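Local coordinates for stage III sporulation protein AF (Bacillus subtilis, PDB 6DCS) that is a component of a channel essential for sporulation, its soluble domain carrying a ring-building motif that probably serves in ring assembly, at residues L16-M19 with A20-K24. Sequence-based numbering, arbitrary orientation.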
ATOM      1  N   LEU A  16     -11.712  13.511   0.805  1.00 54.75           N
ATOM      2  CA  LEU A  16     -11.011  12.247   0.635  1.00 55.03           C
ATOM      3  C   LEU A  16      -9.560  12.452   0.207  1.00 56.23           C
ATOM      4  O   LEU A  16      -8.686  11.685   0.616  1.00 56.89           O
ATOM      5  CB  LEU A  16     -11.764  11.390  -0.376  1.00 52.68           C
ATOM      6  CG  LEU A  16     -11.412   9.920  -0.420  1.00 54.39           C
ATOM      7  CD1 LEU A  16     -11.585   9.383   0.952  1.00 57.71           C
ATOM      8  CD2 LEU A  16     -12.290   9.147  -1.379  1.00 54.99           C
ATOM      9  N   GLU A  17      -9.263  13.493  -0.573  1.00 58.35           N
ATOM     10  CA  GLU A  17      -7.856  13.746  -0.896  1.00 58.38           C
ATOM     11  C   GLU A  17      -7.104  14.387   0.252  1.00 57.55           C
ATOM     12  O   GLU A  17      -5.874  14.292   0.308  1.00 58.13           O
ATOM     13  CB  GLU A  17      -7.717  14.644  -2.121  1.00 58.73           C
ATOM     14  CG  GLU A  17      -7.919  13.925  -3.463  1.00 53.39           C
ATOM     15  CD  GLU A  17      -6.663  13.226  -3.941  1.00 57.05           C
ATOM     16  OE1 GLU A  17      -5.661  13.207  -3.191  1.00 59.89           O
ATOM     17  OE2 GLU A  17      -6.667  12.706  -5.078  1.00 58.70           O
ATOM     18  N   GLU A  18      -7.816  15.048   1.165  1.00 57.59           N
ATOM     19  CA  GLU A  18      -7.167  15.630   2.329  1.00 53.73           C
ATOM     20  C   GLU A  18      -6.777  14.531   3.302  1.00 58.50           C
ATOM     21  O   GLU A  18      -5.629  14.454   3.755  1.00 59.62           O
ATOM     22  CB  GLU A  18      -8.106  16.641   2.983  1.00 58.27           C
ATOM     23  CG  GLU A  18      -7.794  16.994   4.414  1.00 63.80           C
ATOM     24  CD  GLU A  18      -8.863  17.885   5.018  1.00 70.11           C
ATOM     25  OE1 GLU A  18      -9.440  18.705   4.258  1.00 72.05           O
ATOM     26  OE2 GLU A  18      -9.139  17.755   6.239  1.00 73.74           O
ATOM     27  N   MET A  19      -7.726  13.652   3.617  1.00 57.89           N
ATOM     28  CA  MET A  19      -7.418  12.461   4.391  1.00 52.26           C
ATOM     29  C   MET A  19      -6.290  11.663   3.754  1.00 53.65           C
ATOM     30  O   MET A  19      -5.551  10.962   4.454  1.00 54.64           O
ATOM     31  CB  MET A  19      -8.672  11.580   4.524  1.00 53.20           C
ATOM     32  CG  MET A  19      -9.661  12.037   5.578  1.00 50.18           C
ATOM     33  SD  MET A  19     -11.127  10.984   5.841  1.00 61.13           S
ATOM     34  CE  MET A  19     -11.473  10.361   4.192  1.00 60.42           C
ATOM     35  N   ALA A  20      -6.142  11.744   2.434  1.00 54.27           N
ATOM     36  CA  ALA A  20      -5.180  10.891   1.753  1.00 50.99           C
ATOM     37  C   ALA A  20      -3.762  11.451   1.847  1.00 53.62           C
ATOM     38  O   ALA A  20      -2.814  10.685   2.040  1.00 55.80           O
ATOM     39  CB  ALA A  20      -5.597  10.690   0.297  1.00 55.43           C
ATOM     40  N   VAL A  21      -3.575  12.773   1.714  1.00 50.70           N
ATOM     41  CA  VAL A  21      -2.206  13.288   1.843  1.00 57.19           C
ATOM     42  C   VAL A  21      -1.729  13.195   3.296  1.00 57.59           C
ATOM     43  O   VAL A  21      -0.552  12.909   3.554  1.00 54.34           O
ATOM     44  CB  VAL A  21      -2.065  14.726   1.300  1.00 56.49           C
ATOM     45  CG1 VAL A  21      -2.427  14.790  -0.187  1.00 58.77           C
ATOM     46  CG2 VAL A  21      -2.861  15.723   2.133  1.00 56.90           C
ATOM     47  N   GLN A  22      -2.628  13.424   4.262  1.00 54.30           N
ATOM     48  CA  GLN A  22      -2.238  13.311   5.663  1.00 54.34           C
ATOM     49  C   GLN A  22      -1.875  11.877   5.992  1.00 54.36           C
ATOM     50  O   GLN A  22      -0.916  11.618   6.724  1.00 55.56           O
ATOM     51  CB  GLN A  22      -3.352  13.818   6.592  1.00 52.19           C
ATOM     52  CG  GLN A  22      -3.274  15.332   6.932  1.00 50.83           C
ATOM     53  CD  GLN A  22      -4.652  15.952   7.219  1.00 66.26           C
ATOM     54  OE1 GLN A  22      -5.558  15.279   7.729  1.00 60.43           O
ATOM     55  NE2 GLN A  22      -4.812  17.246   6.898  1.00 69.90           N
ATOM     56  N   LEU A  23      -2.618  10.929   5.437  1.00 54.70           N
ATOM     57  CA  LEU A  23      -2.224   9.530   5.544  1.00 53.51           C
ATOM     58  C   LEU A  23      -0.912   9.250   4.841  1.00 52.61           C
ATOM     59  O   LEU A  23      -0.132   8.420   5.310  1.00 51.31           O
ATOM     60  CB  LEU A  23      -3.284   8.633   4.926  1.00 51.08           C
ATOM     61  CG  LEU A  23      -4.530   8.318   5.732  1.00 53.96           C
ATOM     62  CD1 LEU A  23      -5.453   7.417   4.893  1.00 41.82           C
ATOM     63  CD2 LEU A  23      -4.128   7.698   7.076  1.00 47.01           C
ATOM     64  N   LYS A  24      -0.687   9.860   3.680  1.00 52.46           N
ATOM     65  CA  LYS A  24       0.570   9.619   2.999  1.00 55.59           C
ATOM     66  C   LYS A  24       1.720  10.099   3.862  1.00 61.58           C
ATOM     67  O   LYS A  24       2.634   9.324   4.168  1.00 66.92           O
ATOM     68  CB  LYS A  24       0.589  10.304   1.633  1.00 58.26           C
ATOM     69  CG  LYS A  24       1.858   9.991   0.865  1.00 68.78           C
ATOM     70  CD  LYS A  24       1.694  10.139  -0.652  1.00 73.25           C
ATOM     71  CE  LYS A  24       1.545  11.602  -1.097  1.00 72.44           C
ATOM     72  NZ  LYS A  24       1.558  11.724  -2.595  1.00 68.28           N
TER
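Leu23 sits one helical turn after Met19, and its amide donates to Met19 O (Leu23 N to Met19 O, 3.1 Å). With CG anti to its own carbonyl carbon (chi1 -79°), the base of the leucine side chain, CB and CG, runs alongside Met19 O, and CD1 lies somewhat further from it. This is the packed side of the turn. Leu23 is buried and, like Leu16, rests on Leu43 of strand 37-45, while Leu23 O accepts a hydrogen bond from the indole nitrogen of Trp106 at the end of helix 81-106.

Round the helix the cover thins. Glu18 and Gln22 run side by side in the same direction, Glu18 CG 3.9 Å from Gln22 NE2, their carboxylate and amide planes turned 53° apart; Gln22 is exposed, and the firm link here is in the backbone, where Gln22 N meets Glu18 O at 3.2 Å with an N-H...O angle of 171°. Val21 N binds Glu17 O at 3.1 Å, and the methyls of Val21 lie against the preceding carbonyls, CG1 by Glu17 O and CG2 3.5 Å from Glu18 O. Ala20 N reaches Leu16 O and Glu17 O only weakly.

Past this weak, divided bond, three sound i to i+4 bonds continue the alpha-helix, here the amphipathic helix 11-30 that lies against the three-stranded sheet, consistent with the alpha/beta ring-building motif fold.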